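Local coordinates for protein beta-phenylalanine aminotransferase (Variovorax paradoxus, PDB 4AO9) that catalyses the pyridoxal-phosphate-dependent transamination of beta-phenylalanine, as a member of the class-III aminotransferases, at residues 178-183 and 225-230; 172-177 and 199-204; 154-159 and 282-287; 255-260 and 276-281. One frame throughout, in Å; residues are numbered along the deposited sequence.

Overall arrangement
All four contacts are built on one seven-stranded sheet, and their chemistry changes with position across it. Contacts 1, 3 and 4 are buried. Each includes residues of the pyridoxal phosphate pocket, and they meet through side chains: His-180 of contact 1 and Asn-156 of contact 3 both hydrogen-bond to Asp-260 OD2 of contact 4. Contact 2 lies at one edge of the sheet, on outer strand 198-202, is only partly buried, and relies on regular parallel strand pairing and apolar packing. Strand 221-226 of contact 1 has strands 171-175 and 256-260 as neighbours, tying it to contacts 2 and 4; strand 282-286 of contact 3 adjoins 256-260. Contacts 2 and 4, about 15 Å apart between centres, do not touch.

Contact 1: residues 178-183 and 225-230; sequences GYHGGV and LVEPMQ. With PLP (pyridoxal-5'-phosphate), chain C.
Tyr-179 N gives its hydrogen to Glu-227 OE2 at 2.9 Å, a nearly straight bond (168°) that nevertheless reaches the oxygen from well above the carboxylate plane, 48° out of it. The neighbouring His-180 adds an apolar face and a polar edge. Its CG stands anti to the carbonyl carbon, beside the backbone N (chi1 -55°), and the ring thereby faces strand 221-226, where Leu-225 CD2 sits over the centre of one face, 3.8 Å from the centroid of the His-180 ring: a CH-pi contact. At the ring edge and in its plane, a water lies 2.8 Å from His-180 NE2; the same water donates to Leu-225 O, so it bridges the two segments.

Both sides also border pyridoxal phosphate. Glu-227 OE1 comes within 3.5 Å of the cofactor methyl carbon, PLP C2A, while Tyr-179 CE2 is 3.8 Å from PLP C4, which lies near the plane of the phenol ring at its edge. Gly-181 N sits over the centre of that ring.

Further out, the groups are held by other partners. His-180 ND1 bonds to Asp-260 OD2 and Tyr-179 OH to Ser-318 of the second subunit; Gln-230 gives NE2 to Ser-176 O and pairs OE1 with Ser-233 OG. Residues 178-183 help form the cofactor pocket, in the large domain of what is, from its family, a fold type I aminotransferase. Glu-227 OE1 accepts from Gly-231 N as OE2 does from Tyr-179 N, which implies that backbone N-H groups from two loops fix the carboxylate beside the cofactor methyl.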
loop_
_atom_site.group_PDB
_atom_site.type_symbol
_atom_site.label_atom_id
_atom_site.label_comp_id
_atom_site.label_asym_id
_atom_site.label_seq_id
_atom_site.Cartn_x
_atom_site.Cartn_y
_atom_site.Cartn_z
ATOM N N GLY A 178 -1.154 19.730 6.172
ATOM C CA GLY A 178 -1.481 18.792 5.113
ATOM C C GLY A 178 -1.159 17.360 5.480
ATOM O O GLY A 178 -0.113 17.074 6.077
ATOM N N TYR A 179 -2.082 16.467 5.149
ATOM C CA TYR A 179 -1.867 15.040 5.348
ATOM C C TYR A 179 -2.162 14.286 4.070
ATOM O O TYR A 179 -3.305 14.286 3.576
ATOM C CB TYR A 179 -2.696 14.464 6.507
ATOM C CG TYR A 179 -2.436 12.989 6.688
ATOM C CD1 TYR A 179 -1.268 12.543 7.310
ATOM C CD2 TYR A 179 -3.313 12.041 6.172
ATOM C CE1 TYR A 179 -1.009 11.175 7.453
ATOM C CE2 TYR A 179 -3.058 10.666 6.309
ATOM C CZ TYR A 179 -1.901 10.252 6.946
ATOM O OH TYR A 179 -1.635 8.906 7.074
ATOM N N HIS A 180 -1.136 13.597 3.570
ATOM C CA HIS A 180 -1.242 12.916 2.281
ATOM C C HIS A 180 -0.802 11.463 2.379
ATOM O O HIS A 180 -0.613 10.788 1.363
ATOM C CB HIS A 180 -0.458 13.685 1.220
ATOM C CG HIS A 180 -0.870 15.121 1.127
ATOM N ND1 HIS A 180 -2.095 15.508 0.630
ATOM C CD2 HIS A 180 -0.230 16.264 1.492
ATOM C CE1 HIS A 180 -2.186 16.830 0.681
ATOM N NE2 HIS A 180 -1.068 17.309 1.195
ATOM N N GLY A 181 -0.666 10.983 3.616
ATOM C CA GLY A 181 -0.296 9.595 3.873
ATOM C C GLY A 181 0.881 9.451 4.803
ATOM O O GLY A 181 1.421 10.446 5.294
ATOM N N GLY A 182 1.296 8.196 4.995
ATOM C CA GLY A 182 2.253 7.828 6.043
ATOM C C GLY A 182 3.631 8.434 5.927
ATOM O O GLY A 182 4.334 8.565 6.931
ATOM N N VAL A 183 4.020 8.781 4.706
ATOM C CA VAL A 183 5.316 9.414 4.473
ATOM C C VAL A 183 5.145 10.760 3.778
ATOM O O VAL A 183 6.076 11.263 3.157
ATOM C CB VAL A 183 6.293 8.496 3.696
ATOM C CG1 VAL A 183 6.690 7.286 4.545
ATOM C CG2 VAL A 183 5.671 8.041 2.370
ATOM N N LEU A 225 0.156 20.493 -4.309
ATOM C CA LEU A 225 -0.638 19.368 -3.792
ATOM C C LEU A 225 -1.435 19.836 -2.584
ATOM O O LEU A 225 -0.866 20.394 -1.634
ATOM C CB LEU A 225 0.286 18.192 -3.425
ATOM C CG LEU A 225 -0.358 17.033 -2.647
ATOM C CD1 LEU A 225 -1.373 16.286 -3.486
ATOM C CD2 LEU A 225 0.711 16.063 -2.142
ATOM N N VAL A 226 -2.752 19.646 -2.624
ATOM C CA VAL A 226 -3.614 20.182 -1.571
ATOM C C VAL A 226 -4.887 19.357 -1.384
ATOM O O VAL A 226 -5.453 18.820 -2.349
ATOM C CB VAL A 226 -3.957 21.683 -1.868
ATOM C CG1 VAL A 226 -4.865 21.799 -3.092
ATOM C CG2 VAL A 226 -4.587 22.388 -0.650
ATOM N N GLU A 227 -5.331 19.281 -0.130
ATOM C CA GLU A 227 -6.666 18.766 0.201
ATOM C C GLU A 227 -7.685 19.900 0.065
ATOM O O GLU A 227 -7.469 20.968 0.627
ATOM C CB GLU A 227 -6.694 18.281 1.647
ATOM C CG GLU A 227 -5.732 17.114 1.961
ATOM C CD GLU A 227 -5.420 17.066 3.443
ATOM O OE1 GLU A 227 -6.199 16.419 4.186
ATOM O OE2 GLU A 227 -4.423 17.709 3.853
ATOM N N PRO A 228 -8.795 19.687 -0.670
ATOM C CA PRO A 228 -9.791 20.786 -0.754
ATOM C C PRO A 228 -10.493 21.066 0.583
ATOM O O PRO A 228 -11.064 22.151 0.757
ATOM C CB PRO A 228 -10.778 20.327 -1.827
ATOM C CG PRO A 228 -10.175 19.154 -2.491
ATOM C CD PRO A 228 -9.042 18.618 -1.656
ATOM N N MET A 229 -10.459 20.091 1.495
ATOM C CA MET A 229 -10.737 20.287 2.916
ATOM C C MET A 229 -9.712 19.430 3.628
ATOM O O MET A 229 -9.610 18.234 3.333
ATOM C CB MET A 229 -12.148 19.805 3.288
ATOM C CG MET A 229 -12.434 19.885 4.788
ATOM S SD MET A 229 -13.780 18.827 5.377
ATOM C CE MET A 229 -12.941 17.238 5.403
ATOM N N GLN A 230 -8.931 20.017 4.530
ATOM C CA GLN A 230 -7.960 19.205 5.271
ATOM C C GLN A 230 -8.683 18.281 6.232
ATOM O O GLN A 230 -9.593 18.695 6.957
ATOM C CB GLN A 230 -6.953 20.064 6.009
ATOM C CG GLN A 230 -5.938 20.705 5.086
ATOM C CD GLN A 230 -4.830 21.401 5.840
ATOM O OE1 GLN A 230 -4.966 21.751 7.018
ATOM N NE2 GLN A 230 -3.720 21.617 5.163
HETATM N N1 PLP C . -4.691 11.621 2.007
HETATM C C2 PLP C . -5.762 11.889 2.753
HETATM C C2A PLP C . -6.408 13.265 2.579
HETATM C C3 PLP C . -6.266 10.930 3.637
HETATM O O3 PLP C . -7.274 11.212 4.310
HETATM C C4 PLP C . -5.662 9.669 3.773
HETATM C C4A PLP C . -6.189 8.569 4.715
HETATM C C5 PLP C . -4.510 9.455 2.983
HETATM C C6 PLP C . -4.057 10.450 2.117
HETATM C C5A PLP C . -3.731 8.127 3.049
HETATM O O4P PLP C . -4.386 7.007 2.623
HETATM P P PLP C . -3.853 5.589 3.171
HETATM O O1P PLP C . -4.083 5.578 4.730
HETATM O O2P PLP C . -2.319 5.465 2.860
HETATM O O3P PLP C . -4.624 4.558 2.418
HETATM O O HOH W 1 -0.943 20.078 1.184
#

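Contact 2: residues 172-177 and 199-204; sequences IVVFSG and FLVLPY
Phe-199 runs alongside Ile-172, its CE1 3.7 Å from Ile-172 CG2. Val-174 CG1 approaches Phe-199 CD1 (3.9 Å), while its other methyl, CG2, held between the backbone N and the carbonyl carbon (CG1 at chi1 -70°), meets Val-201 CG2. These four side chains share one face of the sheet. On the other, Phe-175 sets CE2 3.8 Å from Leu-202 CB and turns its ring edge to Pro-203 O, 3.7 Å from CD2. Its CB meets the edge of the Tyr-204 ring, and Phe-242 stacks edge-to-face with both aromatics. The scaffold is a parallel pairing of strand 171-175 with 198-202, the outermost strand at this end of the large-domain sheet of a fold type I enzyme: Leu-200 N to Ile-172 O, Val-174 N to Leu-200 O, Leu-202 N to Val-174 O and Ser-176 N to Leu-202 O are hydrogen bonds. Putting an alanine at Phe-175 removes the ring and would probably open a gap beside Leu-202 CB, leaving Phe-242 without one of its edge-to-face partners. Past the strands, Tyr-204 N donates to Ser-176 OG at 3.3 Å, and Tyr-204 OH bonds to Glu-227 O.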
loop_
_atom_site.group_PDB
_atom_site.type_symbol
_atom_site.label_atom_id
_atom_site.label_comp_id
_atom_site.label_asym_id
_atom_site.label_seq_id
_atom_site.Cartn_x
_atom_site.Cartn_y
_atom_site.Cartn_z
ATOM N N ILE A 172 7.924 20.938 -4.779
ATOM C CA ILE A 172 6.537 20.562 -4.531
ATOM C C ILE A 172 5.951 21.494 -3.475
ATOM O O ILE A 172 6.478 21.589 -2.372
ATOM C CB ILE A 172 6.445 19.111 -4.030
ATOM C CG1 ILE A 172 7.029 18.156 -5.077
ATOM C CG2 ILE A 172 4.981 18.759 -3.679
ATOM C CD1 ILE A 172 7.224 16.734 -4.557
ATOM N N VAL A 173 4.884 22.214 -3.824
ATOM C CA VAL A 173 4.173 23.046 -2.855
ATOM C C VAL A 173 3.102 22.231 -2.147
ATOM O O VAL A 173 2.268 21.586 -2.783
ATOM C CB VAL A 173 3.555 24.288 -3.541
ATOM C CG1 VAL A 173 2.649 25.053 -2.577
ATOM C CG2 VAL A 173 4.651 25.200 -4.070
ATOM N N VAL A 174 3.171 22.249 -0.820
ATOM C CA VAL A 174 2.165 21.638 0.051
ATOM C C VAL A 174 1.787 22.652 1.127
ATOM O O VAL A 174 2.358 23.756 1.187
ATOM C CB VAL A 174 2.692 20.337 0.715
ATOM C CG1 VAL A 174 2.842 19.226 -0.336
ATOM C CG2 VAL A 174 4.009 20.587 1.474
ATOM N N PHE A 175 0.835 22.287 1.976
ATOM C CA PHE A 175 0.327 23.234 2.967
ATOM C C PHE A 175 0.439 22.749 4.382
ATOM O O PHE A 175 0.350 21.548 4.650
ATOM C CB PHE A 175 -1.085 23.704 2.585
ATOM C CG PHE A 175 -1.086 24.374 1.259
ATOM C CD1 PHE A 175 -1.197 23.620 0.091
ATOM C CD2 PHE A 175 -0.818 25.730 1.156
ATOM C CE1 PHE A 175 -1.085 24.228 -1.161
ATOM C CE2 PHE A 175 -0.719 26.346 -0.084
ATOM C CZ PHE A 175 -0.845 25.591 -1.247
ATOM N N SER A 176 0.684 23.704 5.282
ATOM C CA SER A 176 0.781 23.427 6.709
ATOM C C SER A 176 -0.446 22.645 7.156
ATOM O O SER A 176 -1.572 22.974 6.768
ATOM C CB SER A 176 0.887 24.747 7.486
ATOM O OG SER A 176 -0.268 25.550 7.297
ATOM N N GLY A 177 -0.224 21.597 7.944
ATOM C CA GLY A 177 -1.311 20.725 8.383
ATOM C C GLY A 177 -1.729 19.669 7.371
ATOM O O GLY A 177 -2.547 18.809 7.681
ATOM N N PHE A 199 10.103 19.930 -0.628
ATOM C CA PHE A 199 8.819 20.531 -0.270
ATOM C C PHE A 199 8.933 21.989 0.140
ATOM O O PHE A 199 9.767 22.335 0.989
ATOM C CB PHE A 199 8.171 19.759 0.882
ATOM C CG PHE A 199 7.686 18.391 0.510
ATOM C CD1 PHE A 199 6.623 18.226 -0.376
ATOM C CD2 PHE A 199 8.278 17.250 1.066
ATOM C CE1 PHE A 199 6.161 16.947 -0.717
ATOM C CE2 PHE A 199 7.822 15.982 0.725
ATOM C CZ PHE A 199 6.766 15.828 -0.149
ATOM N N LEU A 200 8.063 22.822 -0.435
ATOM C CA LEU A 200 7.854 24.196 0.029
ATOM C C LEU A 200 6.505 24.230 0.748
ATOM O O LEU A 200 5.457 24.035 0.120
ATOM C CB LEU A 200 7.864 25.162 -1.155
ATOM C CG LEU A 200 7.466 26.613 -0.879
ATOM C CD1 LEU A 200 8.386 27.261 0.159
ATOM C CD2 LEU A 200 7.503 27.407 -2.171
ATOM N N VAL A 201 6.538 24.461 2.064
ATOM C CA VAL A 201 5.347 24.367 2.902
ATOM C C VAL A 201 4.789 25.762 3.150
ATOM O O VAL A 201 5.466 26.620 3.746
ATOM C CB VAL A 201 5.646 23.662 4.264
ATOM C CG1 VAL A 201 4.353 23.476 5.062
ATOM C CG2 VAL A 201 6.336 22.314 4.044
ATOM N N LEU A 202 3.559 25.980 2.694
ATOM C CA LEU A 202 2.906 27.283 2.765
ATOM C C LEU A 202 1.691 27.208 3.674
ATOM O O LEU A 202 1.150 26.129 3.905
ATOM C CB LEU A 202 2.486 27.719 1.355
ATOM C CG LEU A 202 3.599 27.897 0.316
ATOM C CD1 LEU A 202 3.025 28.407 -1.010
ATOM C CD2 LEU A 202 4.697 28.840 0.813
ATOM N N PRO A 203 1.231 28.357 4.188
ATOM C CA PRO A 203 0.078 28.308 5.090
ATOM C C PRO A 203 -1.232 27.967 4.377
ATOM O O PRO A 203 -1.558 28.559 3.352
ATOM C CB PRO A 203 0.009 29.732 5.669
ATOM C CG PRO A 203 1.264 30.410 5.229
ATOM C CD PRO A 203 1.777 29.717 4.029
ATOM N N TYR A 204 -1.983 27.015 4.922
ATOM C CA TYR A 204 -3.305 26.709 4.369
ATOM C C TYR A 204 -4.228 27.924 4.462
ATOM O O TYR A 204 -4.200 28.662 5.449
ATOM C CB TYR A 204 -3.919 25.529 5.115
ATOM C CG TYR A 204 -5.073 24.843 4.405
ATOM C CD1 TYR A 204 -4.867 24.102 3.237
ATOM C CD2 TYR A 204 -6.360 24.904 4.925
ATOM C CE1 TYR A 204 -5.917 23.443 2.605
ATOM C CE2 TYR A 204 -7.428 24.252 4.296
ATOM C CZ TYR A 204 -7.199 23.516 3.149
ATOM O OH TYR A 204 -8.229 22.862 2.524
#

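Contact 3: residues 154-159 and 282-287; sequences EANLMA and LTTLGK. With PLP (pyridoxal-5'-phosphate), chain C.
Asn-156 OD1 receives the hydroxyl hydrogen of Thr-284 OG1 at 2.8 Å, with the donor tilted 34° from the amide's carbonyl plane and the two side chains roughly perpendicular. The bond joins helix 152-167 to strand 282-286, a helix-on-sheet packing in the large domain of fold type I PLP enzymes; the local axes run nearly antiparallel (165°) and approach to 8.0 Å. Such closeness fits the small residues on the helix side. Ala-155 and Ala-159, one turn apart, both present CB to the strand, and Thr-284 CG2 nestles against them, 3.7 Å from Ala-159 CB and 3.6 Å from Ala-155 O. Further along, Leu-282 CD1 meets Ala-159 O at 3.7 Å. The amide's other end serves the cofactor site: Asn-156 ND2 donates to His-180 O and Asp-260 OD2 and passes 3.7 Å from PLP C6. With Thr-284 at its oxygen, three bonds thus fix the rotation of this buried amide. The strand leads on to Lys-287, whose side chain bends at its last torsion (chi4 97°) and lies against Thr-320 of the second subunit. Lys-287 NZ is covalently joined to PLP C4A, 1.5 Å away, and also makes a weak hydrogen bond to PLP O3.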
loop_
_atom_site.group_PDB
_atom_site.type_symbol
_atom_site.label_atom_id
_atom_site.label_comp_id
_atom_site.label_asym_id
_atom_site.label_seq_id
_atom_site.Cartn_x
_atom_site.Cartn_y
_atom_site.Cartn_z
ATOM N N GLU A 154 0.363 5.585 -1.432
ATOM C CA GLU A 154 0.952 5.237 -2.723
ATOM C C GLU A 154 0.376 6.088 -3.848
ATOM O O GLU A 154 1.112 6.484 -4.752
ATOM C CB GLU A 154 0.747 3.751 -3.043
ATOM C CG GLU A 154 1.664 2.780 -2.276
ATOM C CD GLU A 154 1.474 1.345 -2.713
ATOM O OE1 GLU A 154 0.580 1.062 -3.544
ATOM O OE2 GLU A 154 2.253 0.498 -2.231
ATOM N N ALA A 155 -0.929 6.367 -3.808
ATOM C CA ALA A 155 -1.543 7.180 -4.868
ATOM C C ALA A 155 -0.900 8.568 -4.910
ATOM O O ALA A 155 -0.540 9.084 -5.988
ATOM C CB ALA A 155 -3.033 7.286 -4.663
ATOM N N ASN A 156 -0.736 9.170 -3.741
ATOM C CA ASN A 156 -0.088 10.490 -3.683
ATOM C C ASN A 156 1.381 10.437 -4.090
ATOM O O ASN A 156 1.859 11.328 -4.808
ATOM C CB ASN A 156 -0.265 11.111 -2.303
ATOM C CG ASN A 156 -1.639 11.700 -2.119
ATOM O OD1 ASN A 156 -2.183 12.335 -3.034
ATOM N ND2 ASN A 156 -2.216 11.503 -0.938
ATOM N N LEU A 157 2.103 9.398 -3.672
ATOM C CA LEU A 157 3.496 9.240 -4.111
ATOM C C LEU A 157 3.583 9.171 -5.632
ATOM O O LEU A 157 4.458 9.806 -6.249
ATOM C CB LEU A 157 4.138 7.995 -3.489
ATOM C CG LEU A 157 4.529 8.146 -2.017
ATOM C CD1 LEU A 157 4.873 6.787 -1.413
ATOM C CD2 LEU A 157 5.700 9.136 -1.838
ATOM N N MET A 158 2.679 8.411 -6.245
ATOM C CA MET A 158 2.705 8.271 -7.685
ATOM C C MET A 158 2.293 9.530 -8.403
ATOM O O MET A 158 2.863 9.849 -9.446
ATOM C CB MET A 158 1.860 7.086 -8.149
ATOM C CG MET A 158 2.348 5.735 -7.650
ATOM S SD MET A 158 4.120 5.404 -7.835
ATOM C CE MET A 158 4.373 5.629 -9.595
ATOM N N ALA A 159 1.298 10.239 -7.871
ATOM C CA ALA A 159 0.891 11.516 -8.469
ATOM C C ALA A 159 2.045 12.508 -8.472
ATOM O O ALA A 159 2.281 13.194 -9.470
ATOM C CB ALA A 159 -0.301 12.095 -7.744
ATOM N N LEU A 282 -4.373 16.424 -11.747
ATOM C CA LEU A 282 -4.489 15.056 -11.228
ATOM C C LEU A 282 -5.336 15.089 -9.972
ATOM O O LEU A 282 -5.447 16.138 -9.310
ATOM C CB LEU A 282 -3.120 14.438 -10.897
ATOM C CG LEU A 282 -2.123 14.287 -12.052
ATOM C CD1 LEU A 282 -0.759 13.891 -11.498
ATOM C CD2 LEU A 282 -2.591 13.258 -13.073
ATOM N N THR A 283 -5.905 13.931 -9.640
ATOM C CA THR A 283 -6.687 13.736 -8.438
ATOM C C THR A 283 -6.284 12.393 -7.850
ATOM O O THR A 283 -6.128 11.411 -8.584
ATOM C CB THR A 283 -8.180 13.698 -8.777
ATOM O OG1 THR A 283 -8.558 14.970 -9.327
ATOM C CG2 THR A 283 -9.027 13.416 -7.528
ATOM N N THR A 284 -6.142 12.352 -6.529
ATOM C CA THR A 284 -5.926 11.076 -5.851
ATOM C C THR A 284 -7.165 10.689 -5.046
ATOM O O THR A 284 -7.913 11.551 -4.557
ATOM C CB THR A 284 -4.674 11.099 -4.977
ATOM O OG1 THR A 284 -4.780 12.168 -4.025
ATOM C CG2 THR A 284 -3.424 11.306 -5.855
ATOM N N LEU A 285 -7.383 9.376 -4.963
ATOM C CA LEU A 285 -8.539 8.778 -4.305
ATOM C C LEU A 285 -8.086 7.631 -3.416
ATOM O O LEU A 285 -7.001 7.077 -3.596
ATOM C CB LEU A 285 -9.497 8.218 -5.360
ATOM C CG LEU A 285 -10.100 9.197 -6.357
ATOM C CD1 LEU A 285 -10.828 8.402 -7.446
ATOM C CD2 LEU A 285 -11.057 10.164 -5.673
ATOM N N GLY A 286 -8.932 7.274 -2.457
ATOM C CA GLY A 286 -8.631 6.165 -1.572
ATOM C C GLY A 286 -9.780 5.871 -0.646
ATOM O O GLY A 286 -10.950 6.155 -0.948
ATOM N N LYS A 287 -9.420 5.292 0.494
ATOM C CA LYS A 287 -10.370 4.936 1.573
ATOM C C LYS A 287 -11.605 4.166 1.002
ATOM O O LYS A 287 -11.446 3.046 0.511
ATOM C CB LYS A 287 -10.624 6.152 2.481
ATOM C CG LYS A 287 -9.317 6.341 3.309
ATOM C CD LYS A 287 -9.526 7.232 4.522
ATOM C CE LYS A 287 -8.262 7.454 5.367
ATOM N NZ LYS A 287 -7.616 8.735 4.994
HETATM N N1 PLP C . -4.691 11.621 2.007
HETATM C C2 PLP C . -5.762 11.889 2.753
HETATM C C2A PLP C . -6.408 13.265 2.579
HETATM C C3 PLP C . -6.266 10.930 3.637
HETATM O O3 PLP C . -7.274 11.212 4.310
HETATM C C4 PLP C . -5.662 9.669 3.773
HETATM C C4A PLP C . -6.189 8.569 4.715
HETATM C C5 PLP C . -4.510 9.455 2.983
HETATM C C6 PLP C . -4.057 10.450 2.117
HETATM C C5A PLP C . -3.731 8.127 3.049
HETATM O O4P PLP C . -4.386 7.007 2.623
HETATM P P PLP C . -3.853 5.589 3.171
HETATM O O1P PLP C . -4.083 5.578 4.730
HETATM O O2P PLP C . -2.319 5.465 2.860
HETATM O O3P PLP C . -4.624 4.558 2.418
#

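Contact 4: residues 255-260 and 276-281; sequences ALLVFD and LGIRSD. With PLP (pyridoxal-5'-phosphate), chain C.
Phe-259, with CG beside its backbone N and anti to the carbonyl carbon (chi1 -80°), swings its ring to Ser-280 and Ile-278; Asp-281, turned likewise (chi1 -60°), brings its carboxylate to Leu-257. Leu-257 N meets Asp-281 OD2 at 2.8 Å in a nearly straight bond (169°) on the anti side of the oxygen; Asp-281 N returns a weak bond to Leu-257 O. Buried though it is, the carboxylate has salt bridges to Arg-247 at OD2 and Arg-301 at OD1, while Leu-256 CD2 packs on Asp-281 CG at 3.8 Å. The Phe-259 ring is bordered on several sides. Ser-280 CB touches Phe-259 CD2 at 3.5 Å, Ile-278 O lies in the ring plane 3.5 Å from its CE2, and Ile-278 CG2 is 3.7 Å from its CZ; Leu-257 CD2 lies above one face, toward the rim. A serine in place of Phe-259 would remove the ring and would probably leave Ile-278 CG2 and Leu-257 CD2 facing a gap. At the start of this loop, Gly-277 ends helix 272-276 in a Schellman motif, and strand 256-260 ends at Asp-260, whose OD2 stands 2.8 Å from PLP N1, the aspartate-pyridine pairing familiar in fold type I PLP enzymes.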
loop_
_atom_site.group_PDB
_atom_site.type_symbol
_atom_site.label_atom_id
_atom_site.label_comp_id
_atom_site.label_asym_id
_atom_site.label_seq_id
_atom_site.Cartn_x
_atom_site.Cartn_y
_atom_site.Cartn_z
ATOM N N ALA A 255 2.953 24.682 -13.394
ATOM C CA ALA A 255 2.902 23.580 -12.443
ATOM C C ALA A 255 1.590 22.833 -12.601
ATOM O O ALA A 255 0.587 23.379 -13.084
ATOM C CB ALA A 255 3.010 24.113 -11.019
ATOM N N LEU A 256 1.595 21.578 -12.169
ATOM C CA LEU A 256 0.346 20.824 -12.080
ATOM C C LEU A 256 -0.317 21.053 -10.732
ATOM O O LEU A 256 0.358 21.116 -9.706
ATOM C CB LEU A 256 0.607 19.328 -12.296
ATOM C CG LEU A 256 1.223 18.867 -13.623
ATOM C CD1 LEU A 256 1.268 17.348 -13.639
ATOM C CD2 LEU A 256 0.413 19.354 -14.813
ATOM N N LEU A 257 -1.634 21.175 -10.729
ATOM C CA LEU A 257 -2.373 21.180 -9.470
ATOM C C LEU A 257 -2.869 19.769 -9.230
ATOM O O LEU A 257 -3.461 19.156 -10.123
ATOM C CB LEU A 257 -3.573 22.133 -9.528
ATOM C CG LEU A 257 -4.527 22.191 -8.333
ATOM C CD1 LEU A 257 -3.830 22.774 -7.098
ATOM C CD2 LEU A 257 -5.755 23.024 -8.711
ATOM N N VAL A 258 -2.604 19.250 -8.036
ATOM C CA VAL A 258 -3.093 17.927 -7.645
ATOM C C VAL A 258 -3.997 18.081 -6.432
ATOM O O VAL A 258 -3.570 18.590 -5.382
ATOM C CB VAL A 258 -1.933 16.950 -7.335
ATOM C CG1 VAL A 258 -2.479 15.604 -6.849
ATOM C CG2 VAL A 258 -1.028 16.773 -8.555
ATOM N N PHE A 259 -5.260 17.688 -6.596
ATOM C CA PHE A 259 -6.155 17.606 -5.454
ATOM C C PHE A 259 -6.117 16.210 -4.846
ATOM O O PHE A 259 -6.417 15.204 -5.517
ATOM C CB PHE A 259 -7.601 17.936 -5.836
ATOM C CG PHE A 259 -7.920 19.415 -5.947
ATOM C CD1 PHE A 259 -7.376 20.366 -5.083
ATOM C CD2 PHE A 259 -8.843 19.831 -6.898
ATOM C CE1 PHE A 259 -7.727 21.719 -5.188
ATOM C CE2 PHE A 259 -9.188 21.185 -7.021
ATOM C CZ PHE A 259 -8.632 22.121 -6.176
ATOM N N ASP A 260 -5.789 16.175 -3.559
ATOM C CA ASP A 260 -5.896 14.960 -2.772
ATOM C C ASP A 260 -7.341 14.853 -2.297
ATOM O O ASP A 260 -7.735 15.534 -1.351
ATOM C CB ASP A 260 -4.908 15.025 -1.594
ATOM C CG ASP A 260 -4.966 13.785 -0.714
ATOM O OD1 ASP A 260 -5.950 13.024 -0.795
ATOM O OD2 ASP A 260 -4.019 13.575 0.061
ATOM N N LEU A 276 -17.043 22.553 -6.022
ATOM C CA LEU A 276 -16.419 23.883 -5.992
ATOM C C LEU A 276 -16.151 24.448 -7.383
ATOM O O LEU A 276 -15.918 25.653 -7.537
ATOM C CB LEU A 276 -15.113 23.839 -5.186
ATOM C CG LEU A 276 -15.249 23.456 -3.710
ATOM C CD1 LEU A 276 -13.884 23.247 -3.076
ATOM C CD2 LEU A 276 -16.088 24.492 -2.925
ATOM N N GLY A 277 -16.156 23.579 -8.392
ATOM C CA GLY A 277 -15.895 23.980 -9.775
ATOM C C GLY A 277 -14.443 24.309 -10.076
ATOM O O GLY A 277 -14.153 25.210 -10.866
ATOM N N ILE A 278 -13.526 23.588 -9.440
ATOM C CA ILE A 278 -12.098 23.755 -9.698
ATOM C C ILE A 278 -11.512 22.442 -10.197
ATOM O O ILE A 278 -11.611 21.404 -9.525
ATOM C CB ILE A 278 -11.323 24.263 -8.456
ATOM C CG1 ILE A 278 -11.979 25.542 -7.918
ATOM C CG2 ILE A 278 -9.843 24.504 -8.806
ATOM C CD1 ILE A 278 -11.498 25.966 -6.546
ATOM N N ARG A 279 -10.902 22.500 -11.375
ATOM C CA ARG A 279 -10.349 21.323 -12.044
ATOM C C ARG A 279 -8.862 21.189 -11.752
ATOM O O ARG A 279 -8.081 22.056 -12.133
ATOM C CB ARG A 279 -10.565 21.414 -13.560
ATOM C CG ARG A 279 -9.880 20.305 -14.367
ATOM C CD ARG A 279 -10.786 19.102 -14.554
ATOM N NE ARG A 279 -11.594 19.175 -15.775
ATOM C CZ ARG A 279 -11.502 18.333 -16.809
ATOM N NH1 ARG A 279 -10.643 17.324 -16.800
ATOM N NH2 ARG A 279 -12.290 18.500 -17.864
ATOM N N SER A 280 -8.473 20.109 -11.081
ATOM C CA SER A 280 -7.049 19.788 -10.928
ATOM C C SER A 280 -6.535 18.949 -12.098
ATOM O O SER A 280 -7.296 18.261 -12.774
ATOM C CB SER A 280 -6.810 19.065 -9.602
ATOM O OG SER A 280 -7.601 17.886 -9.525
ATOM N N ASP A 281 -5.223 19.018 -12.328
ATOM C CA ASP A 281 -4.573 18.221 -13.364
ATOM C C ASP A 281 -4.523 16.735 -13.035
ATOM O O ASP A 281 -4.628 15.896 -13.936
ATOM C CB ASP A 281 -3.168 18.749 -13.618
ATOM C CG ASP A 281 -3.183 20.184 -14.068
ATOM O OD1 ASP A 281 -3.407 20.408 -15.280
ATOM O OD2 ASP A 281 -3.007 21.074 -13.217
HETATM N N1 PLP C . -4.691 11.621 2.007
HETATM C C2 PLP C . -5.762 11.889 2.753
HETATM C C2A PLP C . -6.408 13.265 2.579
HETATM C C3 PLP C . -6.266 10.930 3.637
HETATM O O3 PLP C . -7.274 11.212 4.310
HETATM C C4 PLP C . -5.662 9.669 3.773
HETATM C C4A PLP C . -6.189 8.569 4.715
HETATM C C5 PLP C . -4.510 9.455 2.983
HETATM C C6 PLP C . -4.057 10.450 2.117
HETATM C C5A PLP C . -3.731 8.127 3.049
HETATM O O4P PLP C . -4.386 7.007 2.623
HETATM P P PLP C . -3.853 5.589 3.171
HETATM O O1P PLP C . -4.083 5.578 4.730
HETATM O O2P PLP C . -2.319 5.465 2.860
HETATM O O3P PLP C . -4.624 4.558 2.418
#